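Local coordinates for protein lactaldehyde dehydrogenase (Escherichia coli, PDB 2IMP) that oxidises L-lactaldehyde irreversibly to L-lactate, and glycolaldehyde to glycolate, with NAD+ as cofactor in the breakdown of fucose and rhamnose, at residues A[257-262]-A[398-403]; A[13-18]-A[187-192]; A[323-328]-A[385-390]; A[66-71]-A[120-125]; A[52-57]-A[219-224]. All blocks are in the same frame, centred on the assembly; numbering follows the deposited sequence.

Interaction 1 (A[257-262]-A[398-403])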
# COMPACT_ATOMS: atom_id res chain seq x y z
N PRO A 257 -2.58 24.56 19.45
CA PRO A 257 -1.51 25.23 20.19
C PRO A 257 -0.26 25.47 19.31
O PRO A 257 0.06 24.67 18.43
CB PRO A 257 -1.23 24.26 21.33
CG PRO A 257 -1.40 22.93 20.65
CD PRO A 257 -2.67 23.13 19.83
N ALA A 258 0.43 26.57 19.59
CA ALA A 258 1.66 26.93 18.88
C ALA A 258 2.85 27.09 19.85
O ALA A 258 2.76 27.82 20.83
CB ALA A 258 1.44 28.22 18.10
N ILE A 259 3.95 26.40 19.56
CA ILE A 259 5.13 26.47 20.40
C ILE A 259 6.32 27.24 19.77
O ILE A 259 6.89 26.82 18.75
CB ILE A 259 5.62 25.06 20.78
CG1 ILE A 259 4.52 24.32 21.53
CG2 ILE A 259 6.88 25.16 21.65
CD1 ILE A 259 4.88 22.89 21.87
N VAL A 260 6.69 28.35 20.39
CA VAL A 260 7.80 29.17 19.93
C VAL A 260 9.06 29.03 20.81
O VAL A 260 9.09 29.52 21.94
CB VAL A 260 7.41 30.67 19.91
CG1 VAL A 260 8.52 31.49 19.26
CG2 VAL A 260 6.09 30.86 19.16
N MET A 261 10.07 28.34 20.30
CA MET A 261 11.31 28.15 21.05
C MET A 261 12.24 29.38 20.99
O MET A 261 12.05 30.27 20.16
CB MET A 261 12.05 26.92 20.53
CG MET A 261 11.24 25.63 20.62
SD MET A 261 10.63 25.29 22.28
CE MET A 261 12.11 24.59 23.03
N ASP A 262 13.24 29.43 21.87
CA ASP A 262 14.16 30.56 21.86
C ASP A 262 14.97 30.65 20.55
O ASP A 262 15.17 31.74 20.01
CB ASP A 262 15.13 30.49 23.05
CG ASP A 262 14.44 30.73 24.38
OD1 ASP A 262 13.50 31.54 24.44
OD2 ASP A 262 14.86 30.12 25.39
N GLU A 398 9.68 20.23 27.27
CA GLU A 398 8.77 19.31 27.93
C GLU A 398 7.54 20.01 28.53
O GLU A 398 6.44 19.46 28.51
CB GLU A 398 9.51 18.51 29.01
CG GLU A 398 10.49 17.47 28.45
CD GLU A 398 11.72 18.08 27.80
OE1 GLU A 398 12.45 17.33 27.11
OE2 GLU A 398 11.96 19.30 27.96
N ASP A 399 7.75 21.21 29.05
CA ASP A 399 6.65 22.00 29.62
C ASP A 399 5.64 22.39 28.52
O ASP A 399 4.43 22.25 28.68
CB ASP A 399 7.19 23.29 30.26
CG ASP A 399 8.08 23.04 31.46
OD1 ASP A 399 8.87 22.08 31.42
OD2 ASP A 399 8.00 23.82 32.44
N ALA A 400 6.18 22.90 27.42
CA ALA A 400 5.37 23.30 26.28
C ALA A 400 4.59 22.12 25.66
O ALA A 400 3.39 22.22 25.42
CB ALA A 400 6.25 23.95 25.23
N ILE A 401 5.29 21.02 25.42
CA ILE A 401 4.65 19.83 24.86
C ILE A 401 3.55 19.31 25.79
O ILE A 401 2.45 18.95 25.34
CB ILE A 401 5.68 18.70 24.63
CG1 ILE A 401 6.66 19.11 23.53
CG2 ILE A 401 4.97 17.41 24.25
CD1 ILE A 401 7.70 18.06 23.23
N SER A 402 3.86 19.29 27.08
CA SER A 402 2.92 18.83 28.09
C SER A 402 1.66 19.71 28.18
O SER A 402 0.55 19.20 28.33
CB SER A 402 3.61 18.79 29.45
OG SER A 402 2.70 18.40 30.46
N MET A 403 1.84 21.03 28.08
CA MET A 403 0.71 21.95 28.12
C MET A 403 -0.13 21.91 26.83
O MET A 403 -1.36 22.02 26.87
CB MET A 403 1.19 23.38 28.39
CG MET A 403 1.73 23.58 29.80
SD MET A 403 2.09 25.30 30.21
CE MET A 403 3.77 25.42 29.64

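Interaction 2 (A[13-18]-A[187-192])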
# COMPACT_ATOMS: atom_id res chain seq x y z
N GLY A 13 -32.86 15.42 -8.36
CA GLY A 13 -32.61 16.01 -9.66
C GLY A 13 -33.38 17.26 -10.05
O GLY A 13 -33.35 17.66 -11.22
N GLN A 14 -34.07 17.88 -9.10
CA GLN A 14 -34.82 19.09 -9.40
C GLN A 14 -35.00 20.01 -8.18
O GLN A 14 -35.00 19.55 -7.03
CB GLN A 14 -36.21 18.74 -9.94
CG GLN A 14 -37.12 18.02 -8.93
CD GLN A 14 -38.47 17.60 -9.50
OE1 GLN A 14 -39.29 16.98 -8.81
NE2 GLN A 14 -38.72 17.94 -10.76
N PHE A 15 -35.12 21.31 -8.42
CA PHE A 15 -35.38 22.21 -7.31
C PHE A 15 -36.86 22.11 -6.89
O PHE A 15 -37.74 22.15 -7.74
CB PHE A 15 -35.03 23.66 -7.68
CG PHE A 15 -33.56 23.93 -7.74
CD1 PHE A 15 -32.90 24.01 -8.96
CD2 PHE A 15 -32.82 24.09 -6.57
CE1 PHE A 15 -31.53 24.25 -9.01
CE2 PHE A 15 -31.45 24.34 -6.61
CZ PHE A 15 -30.80 24.41 -7.84
N VAL A 16 -37.10 21.95 -5.60
CA VAL A 16 -38.46 21.83 -5.10
C VAL A 16 -38.90 23.02 -4.23
O VAL A 16 -38.34 23.26 -3.16
CB VAL A 16 -38.64 20.53 -4.28
CG1 VAL A 16 -40.08 20.42 -3.79
CG2 VAL A 16 -38.29 19.33 -5.14
N THR A 17 -39.90 23.75 -4.70
CA THR A 17 -40.41 24.90 -3.96
C THR A 17 -41.03 24.53 -2.61
O THR A 17 -41.91 23.68 -2.52
CB THR A 17 -41.45 25.70 -4.79
OG1 THR A 17 -40.81 26.29 -5.93
CG2 THR A 17 -42.08 26.80 -3.94
N TRP A 18 -40.56 25.20 -1.56
CA TRP A 18 -41.04 24.98 -0.20
C TRP A 18 -42.51 25.39 0.02
O TRP A 18 -42.89 26.54 -0.22
CB TRP A 18 -40.15 25.75 0.76
CG TRP A 18 -40.54 25.68 2.19
CD1 TRP A 18 -40.87 26.72 3.01
CD2 TRP A 18 -40.54 24.51 3.02
NE1 TRP A 18 -41.07 26.28 4.29
CE2 TRP A 18 -40.87 24.93 4.33
CE3 TRP A 18 -40.29 23.15 2.79
CZ2 TRP A 18 -40.95 24.03 5.40
CZ3 TRP A 18 -40.37 22.26 3.85
CH2 TRP A 18 -40.70 22.71 5.15
N ALA A 187 -25.95 27.81 -4.72
CA ALA A 187 -25.20 28.03 -5.95
C ALA A 187 -24.52 26.72 -6.40
O ALA A 187 -24.43 26.42 -7.59
CB ALA A 187 -24.17 29.13 -5.74
N PHE A 188 -24.05 25.94 -5.43
CA PHE A 188 -23.43 24.66 -5.75
C PHE A 188 -24.47 23.72 -6.39
O PHE A 188 -24.18 23.03 -7.37
CB PHE A 188 -22.84 24.00 -4.49
CG PHE A 188 -22.03 22.76 -4.77
CD1 PHE A 188 -22.65 21.56 -5.11
CD2 PHE A 188 -20.64 22.80 -4.69
CE1 PHE A 188 -21.89 20.42 -5.38
CE2 PHE A 188 -19.88 21.66 -4.96
CZ PHE A 188 -20.51 20.47 -5.30
N ALA A 189 -25.67 23.71 -5.82
CA ALA A 189 -26.75 22.88 -6.35
C ALA A 189 -27.17 23.28 -7.79
O ALA A 189 -27.47 22.42 -8.62
CB ALA A 189 -27.97 22.94 -5.42
N LYS A 190 -27.18 24.58 -8.06
CA LYS A 190 -27.52 25.06 -9.39
C LYS A 190 -26.54 24.52 -10.44
O LYS A 190 -26.94 24.18 -11.56
CB LYS A 190 -27.54 26.59 -9.43
CG LYS A 190 -28.66 27.23 -8.64
CD LYS A 190 -28.57 28.76 -8.72
CE LYS A 190 -29.72 29.44 -7.98
NZ LYS A 190 -29.66 30.93 -8.11
N ILE A 191 -25.27 24.47 -10.08
CA ILE A 191 -24.25 23.94 -10.98
C ILE A 191 -24.49 22.44 -11.24
O ILE A 191 -24.42 21.97 -12.38
CB ILE A 191 -22.83 24.16 -10.39
CG1 ILE A 191 -22.50 25.66 -10.45
CG2 ILE A 191 -21.80 23.34 -11.17
CD1 ILE A 191 -21.27 26.06 -9.67
N VAL A 192 -24.79 21.71 -10.17
CA VAL A 192 -25.10 20.29 -10.28
C VAL A 192 -26.31 20.06 -11.20
O VAL A 192 -26.32 19.16 -12.05
CB VAL A 192 -25.42 19.70 -8.89
CG1 VAL A 192 -26.02 18.31 -9.03
CG2 VAL A 192 -24.14 19.65 -8.04

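Interaction 3 (A[323-328]-A[385-390])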
# COMPACT_ATOMS: atom_id res chain seq x y z
N ILE A 323 -8.74 45.13 4.27
CA ILE A 323 -8.81 44.70 5.66
C ILE A 323 -8.44 43.22 5.85
O ILE A 323 -8.64 42.41 4.95
CB ILE A 323 -10.22 44.90 6.25
CG1 ILE A 323 -11.24 44.09 5.45
CG2 ILE A 323 -10.58 46.38 6.26
CD1 ILE A 323 -12.63 44.05 6.08
N ALA A 324 -7.90 42.90 7.01
CA ALA A 324 -7.50 41.54 7.31
C ALA A 324 -8.56 40.74 8.10
O ALA A 324 -8.43 39.53 8.29
CB ALA A 324 -6.18 41.55 8.07
N MET A 325 -9.60 41.43 8.54
CA MET A 325 -10.64 40.78 9.33
C MET A 325 -12.08 41.27 9.09
O MET A 325 -12.32 42.47 8.94
CB MET A 325 -10.30 40.94 10.81
CG MET A 325 -11.32 40.38 11.76
SD MET A 325 -10.71 40.51 13.44
CE MET A 325 -9.32 39.36 13.33
N GLY A 326 -13.01 40.32 9.05
CA GLY A 326 -14.40 40.65 8.86
C GLY A 326 -15.14 40.49 10.18
O GLY A 326 -14.52 40.37 11.23
N PRO A 327 -16.48 40.49 10.16
CA PRO A 327 -17.24 40.33 11.40
C PRO A 327 -17.40 38.85 11.80
O PRO A 327 -17.16 37.95 10.99
CB PRO A 327 -18.57 40.95 11.05
CG PRO A 327 -18.75 40.48 9.63
CD PRO A 327 -17.38 40.73 9.02
N LEU A 328 -17.78 38.61 13.05
CA LEU A 328 -18.04 37.26 13.50
C LEU A 328 -19.36 36.75 12.87
O LEU A 328 -20.20 37.57 12.47
CB LEU A 328 -18.13 37.21 15.02
CG LEU A 328 -16.86 37.60 15.79
CD1 LEU A 328 -17.07 37.33 17.27
CD2 LEU A 328 -15.68 36.79 15.27
N PHE A 385 -13.81 31.32 19.18
CA PHE A 385 -14.30 31.89 17.91
C PHE A 385 -13.51 33.13 17.41
O PHE A 385 -12.69 33.03 16.51
CB PHE A 385 -15.78 32.28 18.02
CG PHE A 385 -16.52 31.60 19.14
CD1 PHE A 385 -16.37 32.04 20.45
CD2 PHE A 385 -17.32 30.49 18.88
CE1 PHE A 385 -17.03 31.39 21.49
CE2 PHE A 385 -17.99 29.84 19.92
CZ PHE A 385 -17.83 30.29 21.23
N GLY A 386 -13.80 34.28 18.02
CA GLY A 386 -13.15 35.53 17.65
C GLY A 386 -11.63 35.56 17.60
O GLY A 386 -10.97 34.54 17.82
N PRO A 387 -11.05 36.73 17.32
CA PRO A 387 -9.61 36.95 17.22
C PRO A 387 -8.87 37.16 18.57
O PRO A 387 -8.28 38.22 18.79
CB PRO A 387 -9.52 38.18 16.34
CG PRO A 387 -10.68 38.99 16.83
CD PRO A 387 -11.79 37.95 16.94
N VAL A 388 -8.93 36.16 19.44
CA VAL A 388 -8.26 36.25 20.73
C VAL A 388 -7.01 35.35 20.84
O VAL A 388 -7.11 34.13 20.67
CB VAL A 388 -9.22 35.88 21.87
CG1 VAL A 388 -8.52 36.04 23.22
CG2 VAL A 388 -10.46 36.76 21.80
N LEU A 389 -5.85 35.95 21.09
CA LEU A 389 -4.61 35.19 21.22
C LEU A 389 -4.02 35.15 22.65
O LEU A 389 -3.35 36.09 23.08
CB LEU A 389 -3.54 35.73 20.27
CG LEU A 389 -3.72 35.52 18.77
CD1 LEU A 389 -2.52 36.10 18.04
CD2 LEU A 389 -3.85 34.04 18.47
N PRO A 390 -4.27 34.05 23.38
CA PRO A 390 -3.74 33.92 24.74
C PRO A 390 -2.26 33.48 24.68
O PRO A 390 -1.92 32.56 23.94
CB PRO A 390 -4.63 32.86 25.35
CG PRO A 390 -4.89 31.95 24.18
CD PRO A 390 -5.17 32.93 23.06

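Interaction 4 (A[66-71]-A[120-125]). With SO4 (sulfate ion), chain C.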
# COMPACT_ATOMS: atom_id res chain seq x y z
N ILE A 66 -14.32 6.00 -13.66
CA ILE A 66 -13.90 7.13 -14.47
C ILE A 66 -15.09 8.00 -14.93
O ILE A 66 -14.95 9.21 -15.11
CB ILE A 66 -13.08 6.68 -15.69
CG1 ILE A 66 -12.48 7.91 -16.40
CG2 ILE A 66 -13.95 5.87 -16.65
CD1 ILE A 66 -11.34 8.57 -15.65
N GLU A 67 -16.25 7.38 -15.11
CA GLU A 67 -17.42 8.14 -15.51
C GLU A 67 -17.95 9.02 -14.36
O GLU A 67 -18.46 10.11 -14.59
CB GLU A 67 -18.52 7.22 -16.05
CG GLU A 67 -18.26 6.79 -17.49
CD GLU A 67 -19.28 5.79 -18.03
OE1 GLU A 67 -20.49 6.01 -17.85
OE2 GLU A 67 -18.85 4.79 -18.65
N ARG A 68 -17.81 8.54 -13.13
CA ARG A 68 -18.22 9.35 -11.99
C ARG A 68 -17.24 10.54 -11.86
O ARG A 68 -17.63 11.67 -11.56
CB ARG A 68 -18.25 8.52 -10.71
CG ARG A 68 -19.29 7.39 -10.75
CD ARG A 68 -19.50 6.75 -9.39
NE ARG A 68 -18.30 6.11 -8.87
CZ ARG A 68 -18.05 4.81 -8.91
NH1 ARG A 68 -18.94 3.98 -9.45
NH2 ARG A 68 -16.93 4.33 -8.41
N ALA A 69 -15.97 10.26 -12.14
CA ALA A 69 -14.96 11.30 -12.11
C ALA A 69 -15.28 12.39 -13.16
O ALA A 69 -15.15 13.59 -12.90
CB ALA A 69 -13.59 10.70 -12.40
N SER A 70 -15.71 11.94 -14.33
CA SER A 70 -16.09 12.86 -15.39
C SER A 70 -17.20 13.83 -14.91
O SER A 70 -17.16 15.03 -15.18
CB SER A 70 -16.56 12.08 -16.62
OG SER A 70 -16.82 12.94 -17.71
N TRP A 71 -18.18 13.28 -14.20
CA TRP A 71 -19.25 14.10 -13.65
C TRP A 71 -18.71 15.13 -12.64
O TRP A 71 -19.12 16.30 -12.65
CB TRP A 71 -20.30 13.22 -12.96
CG TRP A 71 -21.27 12.59 -13.92
CD1 TRP A 71 -21.44 11.26 -14.19
CD2 TRP A 71 -22.19 13.29 -14.77
NE1 TRP A 71 -22.41 11.09 -15.15
CE2 TRP A 71 -22.88 12.32 -15.52
CE3 TRP A 71 -22.49 14.64 -14.97
CZ2 TRP A 71 -23.87 12.66 -16.46
CZ3 TRP A 71 -23.47 14.98 -15.90
CH2 TRP A 71 -24.14 13.99 -16.63
N ARG A 120 -9.43 5.55 -10.95
CA ARG A 120 -8.75 4.31 -11.31
C ARG A 120 -7.64 3.92 -10.32
O ARG A 120 -6.86 3.01 -10.59
CB ARG A 120 -8.10 4.46 -12.69
CG ARG A 120 -9.05 4.74 -13.85
CD ARG A 120 -8.34 5.57 -14.90
NE ARG A 120 -9.03 5.61 -16.19
CZ ARG A 120 -8.87 6.58 -17.08
NH1 ARG A 120 -8.05 7.60 -16.82
NH2 ARG A 120 -9.49 6.53 -18.25
N ARG A 121 -7.59 4.60 -9.18
CA ARG A 121 -6.53 4.36 -8.22
C ARG A 121 -6.86 3.65 -6.89
O ARG A 121 -6.01 2.94 -6.36
CB ARG A 121 -5.81 5.68 -7.93
CG ARG A 121 -5.13 6.26 -9.15
CD ARG A 121 -4.29 7.47 -8.80
NE ARG A 121 -3.32 7.76 -9.86
CZ ARG A 121 -3.62 8.33 -11.02
NH1 ARG A 121 -4.86 8.69 -11.30
NH2 ARG A 121 -2.66 8.52 -11.92
N TYR A 122 -8.06 3.84 -6.33
CA TYR A 122 -8.32 3.15 -5.08
C TYR A 122 -8.33 1.63 -5.31
O TYR A 122 -9.04 1.12 -6.18
CB TYR A 122 -9.61 3.67 -4.41
CG TYR A 122 -10.93 3.41 -5.11
CD1 TYR A 122 -11.71 2.31 -4.78
CD2 TYR A 122 -11.42 4.32 -6.04
CE1 TYR A 122 -12.96 2.12 -5.36
CE2 TYR A 122 -12.66 4.14 -6.63
CZ TYR A 122 -13.43 3.04 -6.28
OH TYR A 122 -14.67 2.87 -6.85
N GLU A 123 -7.50 0.92 -4.54
CA GLU A 123 -7.34 -0.51 -4.74
C GLU A 123 -7.93 -1.47 -3.70
O GLU A 123 -7.98 -1.19 -2.51
CB GLU A 123 -5.85 -0.84 -4.87
CG GLU A 123 -5.02 0.15 -5.66
CD GLU A 123 -3.57 -0.28 -5.77
OE1 GLU A 123 -3.04 -0.85 -4.79
OE2 GLU A 123 -2.95 -0.03 -6.82
N GLY A 124 -8.36 -2.62 -4.22
CA GLY A 124 -8.86 -3.69 -3.38
C GLY A 124 -7.60 -4.54 -3.22
O GLY A 124 -6.54 -4.14 -3.71
N GLU A 125 -7.68 -5.69 -2.57
CA GLU A 125 -6.49 -6.49 -2.38
C GLU A 125 -6.69 -8.00 -2.58
O GLU A 125 -7.79 -8.51 -2.44
CB GLU A 125 -5.92 -6.26 -0.98
CG GLU A 125 -5.84 -4.80 -0.58
CD GLU A 125 -5.92 -4.58 0.92
OE1 GLU A 125 -6.77 -5.23 1.58
OE2 GLU A 125 -5.15 -3.76 1.45
S SO4 C . -13.41 13.87 -18.54
O1 SO4 C . -13.36 15.07 -17.69
O2 SO4 C . -13.32 12.66 -17.70
O3 SO4 C . -14.67 13.85 -19.30
O4 SO4 C . -12.27 13.89 -19.49

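Interaction 5 (A[52-57]-A[219-224])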
# COMPACT_ATOMS: atom_id res chain seq x y z
N ALA A 52 -34.59 9.44 -2.41
CA ALA A 52 -34.15 9.69 -3.77
C ALA A 52 -32.69 9.22 -3.97
O ALA A 52 -32.35 8.60 -4.98
CB ALA A 52 -34.27 11.19 -4.09
N ALA A 53 -31.86 9.52 -2.98
CA ALA A 53 -30.46 9.10 -3.03
C ALA A 53 -30.34 7.56 -3.07
O ALA A 53 -29.48 7.01 -3.76
CB ALA A 53 -29.72 9.65 -1.83
N GLU A 54 -31.22 6.90 -2.33
CA GLU A 54 -31.24 5.45 -2.30
C GLU A 54 -31.62 4.85 -3.67
O GLU A 54 -30.98 3.90 -4.14
CB GLU A 54 -32.22 4.96 -1.23
CG GLU A 54 -32.30 3.44 -1.10
CD GLU A 54 -33.32 3.01 -0.06
OE1 GLU A 54 -34.52 3.25 -0.27
OE2 GLU A 54 -32.91 2.44 0.97
N ARG A 55 -32.65 5.41 -4.29
CA ARG A 55 -33.07 4.93 -5.60
C ARG A 55 -31.98 5.06 -6.68
O ARG A 55 -31.86 4.20 -7.56
CB ARG A 55 -34.32 5.68 -6.10
CG ARG A 55 -35.61 5.42 -5.32
CD ARG A 55 -36.84 5.86 -6.13
NE ARG A 55 -36.89 7.30 -6.39
CZ ARG A 55 -37.30 8.21 -5.51
NH1 ARG A 55 -37.71 7.84 -4.30
NH2 ARG A 55 -37.31 9.49 -5.84
N ALA A 56 -31.19 6.12 -6.60
CA ALA A 56 -30.14 6.37 -7.59
C ALA A 56 -28.79 5.67 -7.33
O ALA A 56 -28.00 5.49 -8.26
CB ALA A 56 -29.89 7.87 -7.70
N GLN A 57 -28.55 5.27 -6.09
CA GLN A 57 -27.27 4.67 -5.73
C GLN A 57 -26.80 3.43 -6.54
O GLN A 57 -25.67 3.39 -7.00
CB GLN A 57 -27.25 4.38 -4.22
CG GLN A 57 -25.86 4.16 -3.65
CD GLN A 57 -25.34 2.76 -3.92
OE1 GLN A 57 -26.12 1.81 -3.95
NE2 GLN A 57 -24.03 2.62 -4.11
N ASN A 219 -31.71 8.57 10.18
CA ASN A 219 -32.43 7.75 9.22
C ASN A 219 -31.71 6.41 8.94
O ASN A 219 -30.52 6.39 8.59
CB ASN A 219 -32.63 8.53 7.91
CG ASN A 219 -33.56 7.82 6.95
OD1 ASN A 219 -33.26 6.73 6.47
ND2 ASN A 219 -34.71 8.44 6.68
N PRO A 220 -32.42 5.28 9.09
CA PRO A 220 -31.86 3.94 8.87
C PRO A 220 -31.28 3.64 7.47
O PRO A 220 -30.49 2.71 7.30
CB PRO A 220 -33.03 3.01 9.22
CG PRO A 220 -34.23 3.83 8.84
CD PRO A 220 -33.86 5.21 9.37
N LYS A 221 -31.67 4.42 6.46
CA LYS A 221 -31.16 4.20 5.12
C LYS A 221 -29.77 4.82 4.89
O LYS A 221 -29.12 4.56 3.87
CB LYS A 221 -32.14 4.74 4.09
CG LYS A 221 -33.49 4.05 4.09
CD LYS A 221 -34.38 4.61 3.01
CE LYS A 221 -35.70 3.87 2.94
NZ LYS A 221 -36.49 4.32 1.78
N VAL A 222 -29.34 5.65 5.83
CA VAL A 222 -28.04 6.30 5.73
C VAL A 222 -26.88 5.39 6.21
O VAL A 222 -26.88 4.94 7.35
CB VAL A 222 -28.01 7.61 6.57
CG1 VAL A 222 -26.61 8.23 6.55
CG2 VAL A 222 -29.03 8.60 6.01
N ALA A 223 -25.93 5.10 5.32
CA ALA A 223 -24.79 4.26 5.68
C ALA A 223 -23.74 5.02 6.54
O ALA A 223 -23.09 4.45 7.41
CB ALA A 223 -24.13 3.73 4.41
N MET A 224 -23.61 6.32 6.28
CA MET A 224 -22.68 7.15 7.03
C MET A 224 -23.07 8.63 7.07
O MET A 224 -23.50 9.20 6.07
CB MET A 224 -21.25 7.04 6.47
CG MET A 224 -20.23 7.92 7.22
SD MET A 224 -18.49 7.70 6.74
CE MET A 224 -18.43 8.70 5.21

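Interaction 1 (A[257-262]-A[398-403])
Ile-259 packs against Ala-400 and the start of Ile-401 in a buried, wholly apolar contact between a central beta strand, 257-260, and the helix 397-405 that lies over one face of its sheet. The strand sends the isoleucine side chain toward the helix, and the helix answers with the methyl of Ala-400. Two branches of Ile-259 straddle that methyl: CD1 lies 3.8 Å from Ala-400 CB, and CG2 approaches the same CB equally closely, at 3.8 Å. With chi1 at -59°, CG1 stands anti to the carbonyl carbon, and the extended second torsion carries the end of the side chain on to the helix backbone, where Ile-259 CD1 sits 4.0 Å from Ile-401 N. The side chain of Ile-401 itself starts off away from the strand and adds a looser touch, its CG1 being 4.5 Å from Ile-259 CD1. Alanine suits position 400 because its single methyl lets the helix backbone come down on the sheet, the CA atoms of Ile-259 and Ala-400 being 6.7 Å apart; a beta-branched isoleucine suits the strand and supplies the bulk that fills the interface. Phe-394 of strand 388-394, in the same sheet, touches both residues and widens the apolar patch. Strand 257-260 runs parallel to both 290-294 and 409-416, so the contact is typical of the helix-on-sheet layering of the alpha/beta catalytic domain of aldehyde dehydrogenases.

Interaction 2 (A[13-18]-A[187-192])
The ring of Phe-15 points its far end at helix 183-195 and meets Ala-189 and Lys-190 there, reaching across from the edge strand 14-16. It is the edge of the ring that arrives first: CZ comes within 3.6 Å of the backbone N of Lys-190, which lies in the ring plane. Beside this, Phe-15 CE2 rests 3.9 Å from the methyl of Ala-189. The aliphatic start of Lys-190 also meets the far end of the ring, with CG 3.6 Å from Phe-15 CZ, and the two side chains cross at about a right angle. Beyond CG the lysine runs extended and leads its ammonium away from the phenylalanine, so that methylenes and not charge are offered to the ring. Tyr-10 on the adjacent strand 5-11 meets Phe-15 edge-to-face and also touches Ala-189, completing the apolar patch. With an alanine here in place of Phe-15, a gap would probably open between strand and helix, leaving the Ala-189 methyl and the lysine stem without their aromatic cover. Small alanine beneath and an amphipathic lysine at the exposed border both suit a half-buried site. The contact therefore works by dispersion and exclusion of water, joining the N-terminal strands to a helix of the cofactor-binding domain without any polar link between the two segments.

Interaction 3 (A[323-328]-A[385-390])
Pro-387, Leu-328 and Met-325 carry this buried contact, in which a loop before helix 331-346 closes on the turn leading into strand 388-394 of the catalytic domain's sheet. Pro-387 is the centre of an inverse gamma turn, a tight bend to which its constrained ring is well suited, and its CB and CG face the loop. Met-325 meets them with its thioether end. Met-325 CG stands anti to the backbone N (chi1 177°) and the chain stays straight until its third torsion, near -66°, swings the methyl over; Met-325 SD then lies 3.7 Å from Pro-387 CG. Methionine and proline cross at about a right angle, and the flexible thioether can shape itself to the rigid ring. Leu-328 fills the next place along, its branched end resting on the bare CA of Gly-386, where a CB would collide with the ring CD of the following Pro-387. Leu-328 also touches Val-337 of helix 331-346, the helix that carries the NAD-binding Arg-336. Backbone hydrogen bonds link Pro-387 with Thr-368 and Leu-328 with Tyr-363. The closest approach is that of Met-325 CE to Pro-387 CB, 3.2 Å, tighter than usual for two carbons, while Leu-328 CD2 sits 3.7 Å from Gly-386 CA.

Interaction 4 (A[66-71]-A[120-125])
Ile-66 and Arg-120 form the tightly packed part of this contact. The CD1 methyl of Ile-66 lies over the centre of one face of the Arg-120 guanidinium, 3.5 Å from CZ, while CG1 follows at 3.8 Å from Arg-120 NH2. Ile-66 reaches it because CG1 is anti to the backbone N (chi1 -172°), extending the longer branch toward the arginine. A flat cation tolerates an apolar group on its face, since its N-H bonds point outward in the plane; here NH2 makes a salt bridge with Asp-130 of a second subunit. Helix 65-81 is thereby joined to the chain leading into strand 123-127 of the oligomerisation region, which in aldehyde dehydrogenases projects from the body of the subunit; Gly-124 and Glu-125 pair antiparallel with a strand of that second subunit, so the sheet continues across the interface. The rest of the contact is slighter. Arg-68 and Tyr-122 meet through a single atom pair, Arg-68 NH2 standing 3.1 Å from Tyr-122 OH, at the edge of both flat groups, whose planes are 38° apart. The firmer partner of Arg-68 is the carbonyl O of Leu-168, which accepts from NE. One turn along the helix from Ile-66, partly exposed Ser-70 donates from OG to O3 of a sulfate ion, probably from the crystallisation liquor, at 2.8 Å.

Interaction 5 (A[52-57]-A[219-224])
Lys-221 and Glu-54 make a salt bridge at the surface, with NZ of the lysine donating to OE1 of the glutamate over 3.0 Å. The ammonium comes in on the syn side of OE1 but 34° out of the carboxylate plane. The carboxylate also lies along the lysine stem, its other oxygen, OE2, 3.3 Å from Lys-221 CD, and the two side chains cross at about a right angle. Glu-54 has CG anti to its own amide nitrogen (chi1 -179°), which sends the chain straight out from the helix; Lys-221 is extended too, and such long, flexible residues suit a surface pairing between a helix and a turn. NZ has a second acid, Asp-51, one turn earlier on the helix, so two carboxylates share one ammonium. A glutamine in place of Glu-54 would probably cost the lysine one of its two opposite charges, leaving Asp-51 to balance it. The backbone under the lysine is well satisfied: its N donates to Asn-219 OD1 at 2.8 Å, almost straight at 162° and in the carbonyl plane, forming an Asx turn. Val-222 N closes the overlapping type I turn on Asn-219 O at 3.1 Å, while Asn-219 ND2 is taken up by Glu-215. This turn links helix 209-218 to strand 222-227, which pairs with strand 134-149, and the salt bridge ties it to the flank of helix 43-62.

Interactions 1 and 3 are buried and apolar and belong to one sheet: strand 388-394 of interaction 3 is followed in the chain by helix 397-405 of interaction 1, although their nearest atoms stay about 7 Å apart. Interaction 2 is half-buried, with an aromatic ring against a helix. Interaction 4 is also partly buried, but brings in charged groups and a second subunit, whereas interaction 5 is a surface salt bridge. Interactions 4 and 5 use the consecutive helices 65-81 and 43-62 and reach the same sheet; along the chain, interaction 4 is nested within interaction 5. Thus hydrocarbon dominates inside, and charge appears toward solvent and the subunit interface.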